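Local structure of lactaldehyde dehydrogenase (Methanocaldococcus jannaschii, 3PQA) at residues L76-A81 against K86-A91; K67-K72 against V93-S98; N141-L146 against P170-E175; L302-P307 against F351-L356; G266-A271 against N297-L302. The protein oxidises lactaldehyde to lactate with a preference for NAD over NADP, a step in the biosynthesis of coenzyme F420, and works as a homotetramer. All blocks are in the same frame, centred on the assembly; numbering follows the deposited sequence.

Contact 1: residues L76-A81 against K86-A91; sequences LAKILA and KPIKQA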
# COMPACT_ATOMS: atom_id res chain seq x y z
N LEU B 76 37.33 2.37 7.74
CA LEU B 76 36.71 1.74 6.58
C LEU B 76 36.87 2.62 5.34
O LEU B 76 37.11 2.11 4.24
CB LEU B 76 35.23 1.43 6.85
CG LEU B 76 34.96 0.37 7.93
CD1 LEU B 76 33.46 0.34 8.21
CD2 LEU B 76 35.47 -1.02 7.55
N ALA B 77 36.76 3.93 5.52
CA ALA B 77 36.96 4.88 4.42
C ALA B 77 38.38 4.78 3.85
O ALA B 77 38.56 4.83 2.64
CB ALA B 77 36.67 6.31 4.86
N LYS B 78 39.37 4.62 4.73
CA LYS B 78 40.78 4.49 4.30
C LYS B 78 41.00 3.21 3.50
O LYS B 78 41.72 3.22 2.50
CB LYS B 78 41.75 4.50 5.50
CG LYS B 78 41.74 5.76 6.35
CD LYS B 78 42.43 6.92 5.67
CE LYS B 78 42.92 7.94 6.70
NZ LYS B 78 43.39 9.15 5.98
N ILE B 79 40.36 2.13 3.93
CA ILE B 79 40.43 0.87 3.19
C ILE B 79 39.87 1.04 1.78
O ILE B 79 40.46 0.54 0.82
CB ILE B 79 39.74 -0.29 3.94
CG1 ILE B 79 40.56 -0.69 5.17
CG2 ILE B 79 39.58 -1.50 3.01
CD1 ILE B 79 39.77 -1.44 6.25
N LEU B 80 38.75 1.75 1.64
CA LEU B 80 38.21 2.04 0.30
C LEU B 80 39.22 2.82 -0.55
O LEU B 80 39.39 2.53 -1.73
CB LEU B 80 36.87 2.79 0.39
CG LEU B 80 35.71 1.95 0.94
CD1 LEU B 80 34.48 2.83 1.18
CD2 LEU B 80 35.36 0.83 -0.02
N ALA B 81 39.88 3.80 0.05
CA ALA B 81 40.86 4.61 -0.66
C ALA B 81 42.02 3.75 -1.15
O ALA B 81 42.41 3.81 -2.32
CB ALA B 81 41.37 5.74 0.22
N LYS B 86 39.47 4.68 -4.17
CA LYS B 86 38.38 5.65 -4.08
C LYS B 86 38.82 6.88 -3.31
O LYS B 86 39.22 6.77 -2.16
CB LYS B 86 37.16 5.01 -3.41
CG LYS B 86 35.97 5.96 -3.29
CD LYS B 86 34.70 5.21 -2.86
CE LYS B 86 34.28 4.23 -3.94
NZ LYS B 86 32.83 3.90 -3.88
N PRO B 87 38.75 8.07 -3.94
CA PRO B 87 39.10 9.29 -3.19
C PRO B 87 38.46 9.31 -1.81
O PRO B 87 37.27 8.95 -1.66
CB PRO B 87 38.57 10.40 -4.09
CG PRO B 87 38.79 9.83 -5.46
CD PRO B 87 38.35 8.39 -5.32
N ILE B 88 39.26 9.68 -0.82
CA ILE B 88 38.86 9.58 0.60
C ILE B 88 37.54 10.28 0.92
O ILE B 88 36.71 9.73 1.65
CB ILE B 88 40.02 9.98 1.58
CG1 ILE B 88 39.65 9.66 3.04
CG2 ILE B 88 40.41 11.45 1.42
CD1 ILE B 88 39.67 8.18 3.39
N LYS B 89 37.31 11.46 0.34
CA LYS B 89 36.02 12.15 0.53
C LYS B 89 34.82 11.33 0.03
O LYS B 89 33.77 11.30 0.69
CB LYS B 89 36.06 13.53 -0.13
CG LYS B 89 36.95 14.54 0.61
CD LYS B 89 36.86 15.95 0.01
CE LYS B 89 37.34 15.96 -1.45
NZ LYS B 89 37.74 17.33 -1.90
N GLN B 90 34.97 10.67 -1.11
CA GLN B 90 33.94 9.78 -1.66
C GLN B 90 33.82 8.48 -0.86
O GLN B 90 32.72 7.93 -0.73
CB GLN B 90 34.23 9.47 -3.12
CG GLN B 90 34.12 10.68 -4.04
CD GLN B 90 34.60 10.37 -5.44
OE1 GLN B 90 34.24 9.33 -6.01
NE2 GLN B 90 35.42 11.26 -6.00
N ALA B 91 34.94 8.00 -0.33
CA ALA B 91 34.94 6.82 0.53
C ALA B 91 34.08 7.05 1.78
O ALA B 91 33.32 6.16 2.19
CB ALA B 91 36.35 6.43 0.90
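K86 N and L80 O join L76-A81 to K86-A91, the N-H standing above the flat L80 carbonyl group, 37° out of its plane. The hydrogen bond from K86 N to L80 O is long, 3.3 Å, but nearly straight at the hydrogen, 170°. In the return direction the CA-H of A81 points at the carbonyl oxygen of K86, with A81 CA only 3.1 Å from K86 O. The carbonyl of A77, already accepting the helical bond of A81 N, has A91 CB close to its oxygen at 3.2 Å and the end of I88, CD1, at 3.6 Å.

I88 reaches this far because CG1 lies opposite its own backbone N (chi1 -172°), which carries CD1 over to A77 CB and to the aliphatic chain of K78, touched at CD. A91 CB also meets L80 CB at 3.7 Å. Helices 73-84 and 88-111, two consecutive helices joined by a short turn, thus pack closely, with A77 and A91 small enough to bring their CA atoms to 4.8 Å.

K86 sends its ammonium away from the seam, to a salt bridge with E94, a hydrogen bond to N141 O and cation-pi contacts with F142 and Y270. Chemically, then, the helix pair is closed by backbone and methyl groups, while the lysine charge is probably balanced by E94.

Contact 2: residues K67-K72 against V93-S98; sequences KQIKEK and VEVERS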
# COMPACT_ATOMS: atom_id res chain seq x y z
N LYS B 67 25.98 0.26 13.99
CA LYS B 67 26.75 0.90 15.05
C LYS B 67 28.25 0.66 14.86
O LYS B 67 29.04 1.60 14.96
CB LYS B 67 26.29 0.41 16.43
CG LYS B 67 26.99 1.10 17.59
CD LYS B 67 26.35 0.72 18.91
CE LYS B 67 27.17 1.23 20.09
NZ LYS B 67 28.30 0.30 20.43
N GLN B 68 28.63 -0.58 14.58
CA GLN B 68 30.05 -0.90 14.36
C GLN B 68 30.68 -0.17 13.16
O GLN B 68 31.83 0.28 13.24
CB GLN B 68 30.26 -2.39 14.19
CG GLN B 68 30.00 -3.23 15.43
CD GLN B 68 30.27 -4.67 15.13
OE1 GLN B 68 31.42 -5.05 14.87
NE2 GLN B 68 29.22 -5.48 15.10
N ILE B 69 29.93 -0.09 12.06
CA ILE B 69 30.39 0.62 10.85
C ILE B 69 30.63 2.08 11.20
O ILE B 69 31.66 2.65 10.84
CB ILE B 69 29.39 0.51 9.68
CG1 ILE B 69 29.27 -0.94 9.19
CG2 ILE B 69 29.80 1.43 8.50
CD1 ILE B 69 28.15 -1.19 8.15
N LYS B 70 29.69 2.68 11.93
CA LYS B 70 29.83 4.06 12.38
C LYS B 70 31.07 4.26 13.25
O LYS B 70 31.80 5.25 13.08
CB LYS B 70 28.56 4.52 13.09
CG LYS B 70 28.54 5.98 13.53
CD LYS B 70 27.22 6.30 14.23
CE LYS B 70 27.23 7.66 14.92
NZ LYS B 70 27.14 8.77 13.94
N GLU B 71 31.34 3.32 14.16
CA GLU B 71 32.50 3.43 15.06
C GLU B 71 33.84 3.24 14.33
O GLU B 71 34.88 3.71 14.79
CB GLU B 71 32.39 2.47 16.24
CG GLU B 71 31.24 2.82 17.19
CD GLU B 71 31.00 1.78 18.28
OE1 GLU B 71 31.44 0.61 18.13
OE2 GLU B 71 30.35 2.14 19.29
N LYS B 72 33.78 2.58 13.17
CA LYS B 72 34.96 2.30 12.35
C LYS B 72 34.97 3.11 11.06
O LYS B 72 35.70 2.78 10.12
CB LYS B 72 35.03 0.80 12.02
CG LYS B 72 35.28 -0.10 13.23
CD LYS B 72 35.28 -1.58 12.82
CE LYS B 72 36.69 -2.08 12.53
NZ LYS B 72 37.38 -2.48 13.79
N VAL B 93 31.56 9.15 2.19
CA VAL B 93 30.18 9.13 1.72
C VAL B 93 29.65 7.69 1.56
O VAL B 93 28.57 7.38 2.07
CB VAL B 93 29.96 10.01 0.46
CG1 VAL B 93 28.54 9.85 -0.09
CG2 VAL B 93 30.23 11.51 0.80
N GLU B 94 30.41 6.81 0.91
CA GLU B 94 29.97 5.40 0.81
C GLU B 94 29.75 4.77 2.20
O GLU B 94 28.74 4.09 2.43
CB GLU B 94 30.92 4.53 -0.03
CG GLU B 94 30.38 3.09 -0.17
CD GLU B 94 31.26 2.13 -0.95
OE1 GLU B 94 32.20 2.56 -1.65
OE2 GLU B 94 30.97 0.91 -0.86
N VAL B 95 30.69 5.00 3.12
CA VAL B 95 30.57 4.44 4.47
C VAL B 95 29.30 4.94 5.16
O VAL B 95 28.56 4.15 5.76
CB VAL B 95 31.80 4.70 5.37
CG1 VAL B 95 31.56 4.07 6.74
CG2 VAL B 95 33.08 4.13 4.76
N GLU B 96 29.04 6.25 5.06
CA GLU B 96 27.83 6.85 5.63
C GLU B 96 26.55 6.23 5.04
O GLU B 96 25.60 5.93 5.78
CB GLU B 96 27.86 8.38 5.46
CG GLU B 96 26.84 9.13 6.30
CD GLU B 96 27.11 9.08 7.80
OE1 GLU B 96 28.29 8.97 8.21
OE2 GLU B 96 26.14 9.17 8.59
N ARG B 97 26.53 6.01 3.72
CA ARG B 97 25.39 5.34 3.08
C ARG B 97 25.16 3.94 3.64
O ARG B 97 24.01 3.53 3.88
CB ARG B 97 25.58 5.22 1.57
CG ARG B 97 26.07 6.46 0.91
CD ARG B 97 24.97 7.26 0.36
NE ARG B 97 24.58 6.80 -0.96
CZ ARG B 97 23.85 7.52 -1.81
NH1 ARG B 97 23.52 7.02 -2.99
NH2 ARG B 97 23.44 8.74 -1.47
N SER B 98 26.25 3.18 3.82
CA SER B 98 26.14 1.81 4.31
C SER B 98 25.52 1.74 5.70
O SER B 98 24.76 0.81 5.98
CB SER B 98 27.50 1.08 4.24
OG SER B 98 28.36 1.47 5.30
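I69 and V95 supply the apolar part of this contact: CG2 of the isoleucine lies 3.6 Å from CG1 of the valine, branch against branch. Each of these methyls is anti to its own backbone N, which for I69 leaves CD1 on the other branch to extend alongside S98.

The polar part is one hydroxyl. S98 OG sits between its backbone N and carbonyl carbon (chi1 78°) and from there donates to V95 O, one turn back, over 2.7 Å. Its oxygen, so engaged, can rest 3.5 Å from I69 CG2 within an otherwise greasy seam. With an alanine here, V95 O would probably lose this donor and a small gap would open beside the I69 methyl.

Charges remain at the margin. K70 NZ and E96 OE2 have opposite signs but stay 5.5 Å apart, and E96 instead pairs with K73; K67 NZ and E71 OE2 form a salt bridge within their own helix.

The contact is a sparse crossing of helices 55-71 and 88-111. I69 is wrapped by L76 of helix 73-84, by L176 and I179 of helix 171-186, and by I99 and F102 further along helix 88-111, while L144 packs on V95 and S98.

Contact 3: residues N141-L146 against P170-E175; sequences NFPLNL and PLVCIE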
# COMPACT_ATOMS: atom_id res chain seq x y z
N ASN B 141 33.36 -1.70 -6.91
CA ASN B 141 33.29 -0.22 -6.98
C ASN B 141 32.66 0.48 -5.78
O ASN B 141 33.15 1.52 -5.33
CB ASN B 141 32.68 0.26 -8.33
CG ASN B 141 31.26 -0.23 -8.55
OD1 ASN B 141 30.80 -1.19 -7.91
ND2 ASN B 141 30.53 0.45 -9.44
N PHE B 142 31.57 -0.09 -5.26
CA PHE B 142 30.99 0.35 -3.99
C PHE B 142 30.85 -0.92 -3.15
O PHE B 142 29.74 -1.34 -2.82
CB PHE B 142 29.65 1.10 -4.20
CG PHE B 142 29.80 2.40 -4.96
CD1 PHE B 142 29.75 3.62 -4.29
CD2 PHE B 142 30.04 2.40 -6.34
CE1 PHE B 142 29.92 4.84 -4.99
CE2 PHE B 142 30.23 3.60 -7.06
CZ PHE B 142 30.16 4.82 -6.38
N PRO B 143 32.00 -1.54 -2.81
CA PRO B 143 31.98 -2.85 -2.17
C PRO B 143 31.34 -2.86 -0.78
O PRO B 143 30.86 -3.91 -0.34
CB PRO B 143 33.47 -3.22 -2.10
CG PRO B 143 34.17 -1.90 -2.01
CD PRO B 143 33.37 -0.98 -2.88
N LEU B 144 31.33 -1.73 -0.10
CA LEU B 144 30.73 -1.70 1.23
C LEU B 144 29.22 -1.48 1.11
O LEU B 144 28.44 -2.30 1.58
CB LEU B 144 31.39 -0.66 2.14
CG LEU B 144 30.80 -0.49 3.54
CD1 LEU B 144 30.86 -1.79 4.33
CD2 LEU B 144 31.52 0.64 4.30
N ASN B 145 28.81 -0.38 0.49
CA ASN B 145 27.36 -0.12 0.39
C ASN B 145 26.60 -1.11 -0.51
O ASN B 145 25.46 -1.46 -0.21
CB ASN B 145 27.03 1.34 0.03
CG ASN B 145 25.56 1.71 0.34
OD1 ASN B 145 25.00 1.29 1.36
ND2 ASN B 145 24.95 2.49 -0.54
N LEU B 146 27.22 -1.57 -1.60
CA LEU B 146 26.52 -2.52 -2.45
C LEU B 146 26.45 -3.92 -1.82
O LEU B 146 25.53 -4.68 -2.12
CB LEU B 146 27.08 -2.56 -3.88
CG LEU B 146 26.84 -1.28 -4.70
CD1 LEU B 146 27.43 -1.40 -6.10
CD2 LEU B 146 25.35 -0.93 -4.79
N PRO B 170 38.47 -6.51 -2.10
CA PRO B 170 37.81 -7.35 -1.09
C PRO B 170 37.98 -6.91 0.37
O PRO B 170 37.24 -7.38 1.23
CB PRO B 170 38.48 -8.71 -1.30
CG PRO B 170 39.89 -8.36 -1.71
CD PRO B 170 39.79 -7.06 -2.49
N LEU B 171 38.93 -6.02 0.66
CA LEU B 171 39.31 -5.80 2.07
C LEU B 171 38.22 -5.19 2.94
O LEU B 171 38.06 -5.56 4.12
CB LEU B 171 40.63 -5.03 2.19
CG LEU B 171 41.85 -5.67 1.51
CD1 LEU B 171 43.10 -4.85 1.80
CD2 LEU B 171 42.06 -7.14 1.93
N VAL B 172 37.44 -4.28 2.37
CA VAL B 172 36.36 -3.69 3.15
C VAL B 172 35.30 -4.75 3.45
O VAL B 172 34.66 -4.68 4.50
CB VAL B 172 35.76 -2.42 2.51
CG1 VAL B 172 34.73 -2.77 1.43
CG2 VAL B 172 35.16 -1.53 3.58
N CYS B 173 35.13 -5.73 2.55
CA CYS B 173 34.16 -6.82 2.73
C CYS B 173 34.60 -7.80 3.80
O CYS B 173 33.76 -8.34 4.54
CB CYS B 173 33.94 -7.56 1.41
SG CYS B 173 33.16 -6.49 0.19
N ILE B 174 35.91 -8.00 3.90
CA ILE B 174 36.48 -8.80 4.99
C ILE B 174 36.23 -8.09 6.32
O ILE B 174 35.85 -8.73 7.31
CB ILE B 174 38.00 -9.10 4.77
CG1 ILE B 174 38.16 -10.10 3.62
CG2 ILE B 174 38.64 -9.65 6.03
CD1 ILE B 174 39.58 -10.12 2.99
N GLU B 175 36.38 -6.77 6.33
CA GLU B 175 36.08 -5.98 7.52
C GLU B 175 34.60 -6.02 7.90
O GLU B 175 34.27 -6.13 9.08
CB GLU B 175 36.55 -4.53 7.37
CG GLU B 175 38.09 -4.36 7.45
CD GLU B 175 38.73 -5.17 8.57
OE1 GLU B 175 38.42 -4.94 9.76
OE2 GLU B 175 39.54 -6.07 8.26
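P143 and V172 meet at about a right angle, the flank of the pyrrolidine ring lying against a single methyl of the valine. That methyl, V172 CG1, comes within 3.6 Å of P143 CG and 3.8 Å of P143 CB. It occupies the crowded position between backbone N and carbonyl carbon (chi1 82°), which turns it directly into the loop and leaves CG2 to the side of L144. The leucine answers with its CB, L144 CB sitting 4.0 Å from V172 CG1. C173 approaches from the next position on the helix: its SG lies 4.0 Å from P143 CB and 3.5 Å from P143 O, an oxygen that also accepts a hydrogen bond from S147 OG.

Both segments follow parallel strands of the Rossmann-like NAD-binding domain. Strand 122-138 leads through N141-L146 into helix 145-156, the crossover helix to strand 160-165, and P170-E175 leads into helix 171-186. The contact therefore packs the mouths of two successive strand-to-helix turns together, with the side chain of P143 about 12 Å from that of C275, the probable catalytic cysteine.

E94, from helix 88-111, also holds the loop. Its OE2 accepts hydrogen bonds from the backbone N atoms of both L144 and N145, holding their backbone, while E94 and L80 pack on P143 itself. N141 OD1 adds a weak bond of 3.0 Å to F142 N.

Contact 4: residues L302-P307 against F351-L356; sequences LNVGNP and FYPTIL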
# COMPACT_ATOMS: atom_id res chain seq x y z
N LEU B 302 40.00 19.61 -12.31
CA LEU B 302 39.89 18.48 -11.39
C LEU B 302 41.27 18.00 -10.94
O LEU B 302 42.22 17.99 -11.73
CB LEU B 302 39.10 17.33 -12.01
CG LEU B 302 37.63 17.56 -12.40
CD1 LEU B 302 37.13 16.36 -13.22
CD2 LEU B 302 36.72 17.80 -11.19
N ASN B 303 41.38 17.65 -9.67
CA ASN B 303 42.62 17.11 -9.14
C ASN B 303 42.66 15.60 -9.27
O ASN B 303 41.87 14.87 -8.64
CB ASN B 303 42.85 17.56 -7.69
CG ASN B 303 42.99 19.06 -7.55
OD1 ASN B 303 43.72 19.71 -8.30
ND2 ASN B 303 42.30 19.62 -6.56
N VAL B 304 43.58 15.15 -10.11
CA VAL B 304 43.76 13.76 -10.43
C VAL B 304 44.99 13.26 -9.67
O VAL B 304 46.07 13.82 -9.82
CB VAL B 304 43.96 13.58 -11.95
CG1 VAL B 304 44.02 12.10 -12.34
CG2 VAL B 304 42.85 14.31 -12.72
N GLY B 305 44.83 12.23 -8.85
CA GLY B 305 45.97 11.77 -8.06
C GLY B 305 45.64 10.75 -6.99
O GLY B 305 44.71 9.96 -7.15
N ASN B 306 46.44 10.78 -5.92
CA ASN B 306 46.39 9.82 -4.83
C ASN B 306 45.05 9.91 -4.08
O ASN B 306 44.72 10.98 -3.56
CB ASN B 306 47.56 10.07 -3.86
CG ASN B 306 47.78 8.94 -2.87
OD1 ASN B 306 46.85 8.19 -2.53
ND2 ASN B 306 49.01 8.82 -2.39
N PRO B 307 44.29 8.80 -4.03
CA PRO B 307 42.98 8.81 -3.38
C PRO B 307 43.03 9.13 -1.89
O PRO B 307 42.02 9.55 -1.32
CB PRO B 307 42.43 7.40 -3.61
CG PRO B 307 43.45 6.63 -4.31
CD PRO B 307 44.57 7.52 -4.72
N PHE B 351 43.84 7.30 -14.98
CA PHE B 351 43.31 7.75 -16.26
C PHE B 351 42.73 9.15 -16.12
O PHE B 351 41.84 9.38 -15.29
CB PHE B 351 42.26 6.78 -16.80
CG PHE B 351 42.20 6.74 -18.30
CD1 PHE B 351 41.62 7.78 -19.02
CD2 PHE B 351 42.77 5.67 -19.00
CE1 PHE B 351 41.58 7.76 -20.40
CE2 PHE B 351 42.75 5.65 -20.40
CZ PHE B 351 42.15 6.69 -21.10
N TYR B 352 43.21 10.07 -16.95
CA TYR B 352 42.81 11.47 -16.81
C TYR B 352 41.44 11.74 -17.44
O TYR B 352 41.06 11.09 -18.42
CB TYR B 352 43.90 12.39 -17.38
CG TYR B 352 45.11 12.38 -16.47
CD1 TYR B 352 46.00 11.31 -16.47
CD2 TYR B 352 45.33 13.42 -15.57
CE1 TYR B 352 47.09 11.27 -15.61
CE2 TYR B 352 46.41 13.40 -14.70
CZ TYR B 352 47.29 12.32 -14.72
OH TYR B 352 48.37 12.29 -13.87
N PRO B 353 40.68 12.68 -16.84
CA PRO B 353 39.41 13.11 -17.43
C PRO B 353 39.56 13.34 -18.94
O PRO B 353 40.42 14.11 -19.38
CB PRO B 353 39.10 14.40 -16.67
CG PRO B 353 39.61 14.09 -15.29
CD PRO B 353 40.89 13.31 -15.53
N THR B 354 38.73 12.63 -19.71
CA THR B 354 38.84 12.58 -21.17
C THR B 354 37.48 12.91 -21.79
O THR B 354 36.44 12.37 -21.39
CB THR B 354 39.36 11.19 -21.62
OG1 THR B 354 40.70 11.02 -21.15
CG2 THR B 354 39.34 11.04 -23.14
N ILE B 355 37.48 13.84 -22.74
CA ILE B 355 36.26 14.31 -23.36
C ILE B 355 36.48 14.35 -24.86
O ILE B 355 37.50 14.84 -25.33
CB ILE B 355 35.91 15.72 -22.84
CG1 ILE B 355 35.80 15.73 -21.31
CG2 ILE B 355 34.62 16.25 -23.50
CD1 ILE B 355 35.63 17.11 -20.72
N LEU B 356 35.52 13.81 -25.61
CA LEU B 356 35.58 13.84 -27.06
C LEU B 356 34.24 14.29 -27.62
O LEU B 356 33.19 13.99 -27.05
CB LEU B 356 35.88 12.45 -27.63
CG LEU B 356 37.21 11.77 -27.32
CD1 LEU B 356 37.12 10.97 -26.02
CD2 LEU B 356 37.59 10.84 -28.45
O HOH W 1 47.99 13.63 -11.72
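V304 gives up more surface than any other residue here, and its two methyls divide the work between Y352 and P353. CG1, anti to the backbone N (chi1 -175°), lies over one face of the tyrosine ring in a CH-pi contact. V304 CG1 is 3.9 Å from the Y352 ring centroid and 25° off the normal, displaced toward the rim so that Y352 CE2 is the nearest carbon at 3.6 Å. V304 CG2 points instead to the proline and stops 3.6 Å from P353 CD, the valine and proline lying side by side but running opposite ways.

P353 has a second apolar neighbour in L302, whose CD1 reaches P353 CG at 3.9 Å. Y352 has a polar tie as well: a water donates to V304 O over 2.7 Å and is hydrogen-bonded to Y352 OH over 2.6 Å, so one valine is linked to the tyrosine through both its methyl and its carbonyl. A leucine in place of Y352 would probably leave that water without its second anchor and V304 CG1 without a flat face to lie on. K345 adds a cation-pi contact to the ring, and T354 OG1 donates to Y352 O over 2.8 Å.

Y352 and P353 form the break in strand 350-357. The loop after helix 288-300, tied by backbone bonds to V314, packs on this broken strand, in the sheet of the catalytic domain of the aldehyde dehydrogenase fold.

Contact 5: residues G266-A271 against N297-L302; sequences GSFIYA and NKAKVL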
# COMPACT_ATOMS: atom_id res chain seq x y z
N GLY B 266 28.55 13.54 -12.45
CA GLY B 266 28.08 12.29 -13.05
C GLY B 266 29.12 11.62 -13.93
O GLY B 266 29.19 10.38 -14.02
N SER B 267 29.94 12.45 -14.58
CA SER B 267 31.00 11.97 -15.45
C SER B 267 32.21 11.45 -14.69
O SER B 267 32.84 10.47 -15.12
CB SER B 267 31.47 13.10 -16.38
OG SER B 267 30.45 13.39 -17.32
N PHE B 268 32.54 12.09 -13.57
CA PHE B 268 33.88 11.89 -13.00
C PHE B 268 33.96 11.35 -11.58
O PHE B 268 35.03 10.94 -11.15
CB PHE B 268 34.74 13.14 -13.21
CG PHE B 268 34.88 13.53 -14.66
CD1 PHE B 268 35.45 12.64 -15.59
CD2 PHE B 268 34.40 14.75 -15.12
CE1 PHE B 268 35.56 12.98 -16.93
CE2 PHE B 268 34.52 15.11 -16.47
CZ PHE B 268 35.10 14.20 -17.38
N ILE B 269 32.84 11.33 -10.86
CA ILE B 269 32.79 10.59 -9.59
C ILE B 269 33.33 9.16 -9.78
O ILE B 269 32.99 8.47 -10.75
CB ILE B 269 31.35 10.57 -9.01
CG1 ILE B 269 31.04 11.89 -8.32
CG2 ILE B 269 31.13 9.38 -8.04
CD1 ILE B 269 31.78 12.12 -7.00
N TYR B 270 34.17 8.74 -8.83
CA TYR B 270 34.88 7.45 -8.84
C TYR B 270 35.46 7.10 -10.22
O TYR B 270 35.44 5.95 -10.65
CB TYR B 270 34.01 6.31 -8.23
CG TYR B 270 34.81 5.04 -7.93
CD1 TYR B 270 36.05 5.10 -7.28
CD2 TYR B 270 34.33 3.80 -8.30
CE1 TYR B 270 36.77 3.94 -7.00
CE2 TYR B 270 35.05 2.63 -8.04
CZ TYR B 270 36.27 2.71 -7.38
OH TYR B 270 36.98 1.55 -7.13
N ALA B 271 36.03 8.11 -10.88
CA ALA B 271 36.69 7.94 -12.19
C ALA B 271 35.78 7.29 -13.23
O ALA B 271 36.23 6.56 -14.11
CB ALA B 271 38.01 7.15 -12.02
N ASN B 297 36.22 23.19 -19.44
CA ASN B 297 36.87 24.10 -18.49
C ASN B 297 36.77 23.66 -17.03
O ASN B 297 37.73 23.80 -16.28
CB ASN B 297 36.34 25.54 -18.63
CG ASN B 297 36.93 26.26 -19.81
OD1 ASN B 297 37.83 25.74 -20.48
ND2 ASN B 297 36.44 27.46 -20.09
N LYS B 298 35.61 23.12 -16.65
CA LYS B 298 35.40 22.61 -15.30
C LYS B 298 36.13 21.28 -15.10
O LYS B 298 36.63 21.00 -14.02
CB LYS B 298 33.90 22.48 -14.99
CG LYS B 298 33.10 23.80 -15.01
CD LYS B 298 33.35 24.70 -13.80
CE LYS B 298 32.10 25.54 -13.48
NZ LYS B 298 32.06 25.99 -12.05
N ALA B 299 36.19 20.47 -16.16
CA ALA B 299 36.88 19.18 -16.08
C ALA B 299 38.40 19.34 -15.98
O ALA B 299 39.07 18.52 -15.36
CB ALA B 299 36.52 18.32 -17.28
N LYS B 300 38.91 20.39 -16.62
CA LYS B 300 40.34 20.77 -16.59
C LYS B 300 40.95 20.96 -15.21
O LYS B 300 42.13 20.69 -15.01
CB LYS B 300 40.54 22.10 -17.33
CG LYS B 300 40.80 21.97 -18.78
CD LYS B 300 41.19 23.33 -19.34
CE LYS B 300 41.38 23.27 -20.84
NZ LYS B 300 41.59 24.63 -21.40
N VAL B 301 40.15 21.46 -14.28
CA VAL B 301 40.66 21.87 -12.98
C VAL B 301 40.50 20.78 -11.91
O VAL B 301 40.83 21.00 -10.75
CB VAL B 301 40.04 23.23 -12.51
CG1 VAL B 301 40.34 24.32 -13.53
CG2 VAL B 301 38.54 23.10 -12.27
N LEU B 302 40.00 19.61 -12.31
CA LEU B 302 39.89 18.48 -11.39
C LEU B 302 41.27 18.00 -10.94
O LEU B 302 42.22 17.99 -11.73
CB LEU B 302 39.10 17.33 -12.01
CG LEU B 302 37.63 17.56 -12.40
CD1 LEU B 302 37.13 16.36 -13.22
CD2 LEU B 302 36.72 17.80 -11.19
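F268 and L302 both turn their CG atoms anti to the carbonyl carbon, with chi1 -57° and -62°, and these settings aim the two side chains at one another. In L302 the extended second torsion (chi2 170°) then carries CD1 forward as the touching atom. This methyl, L302 CD1, lies 3.7 Å from F268 CD2, 3.9 Å from F268 CG and 4.0 Å from F268 CB, so it sits at the root of the ring, and the two side chains cross at about a right angle. Further out, F268 CE2 meets A299 CB at 3.9 Å. The phenylalanine is thus touched along one side by two aliphatic groups a single helical turn apart, both oblique to its plane. S267 of its own helix places CB over the centre of one ring face, 3.5 Å above it, which should restrict how the ring can turn.

Both segments are helix ends. F268 closes helix 256-268, and beyond it the chain turns through Y270, whose N is bonded to Q90 OE1 and whose OH is bonded to A84 O. L302 has just left helix 288-300 and keeps a weak bond from its N to A299 O at 3.4 Å.

Strand 278-284 joins the two helices in sequence, running parallel to strand 246-250 within the same sheet. Around the contact, I264 of helix 256-268 packs on A299, P353 packs on F268 and L302, I355 on A299, and I374 of strand 373-379 lies against F268.

Following the chain from the N terminus, contact 2 opens first, and the helix pair of contact 1 is nested wholly inside the loop it closes; both use helix 88-111. Contact 3 comes next in series, enclosing helix 145-156 and strand 160-165, part of the beta-alpha-beta fold of the NAD-binding domain. It touches both earlier contacts, chiefly through E94 and K86. Contact 5 then closes a helix-strand-helix loop at L302, the very residue from which contact 4 opens its longer loop to strand 350-357. No loops cross. The two groups meet chiefly at contact 1, where I88 N bonds to P307 O and Q90 to Y270, and contact 3 also touches contact 5 where N141 packs on Y270.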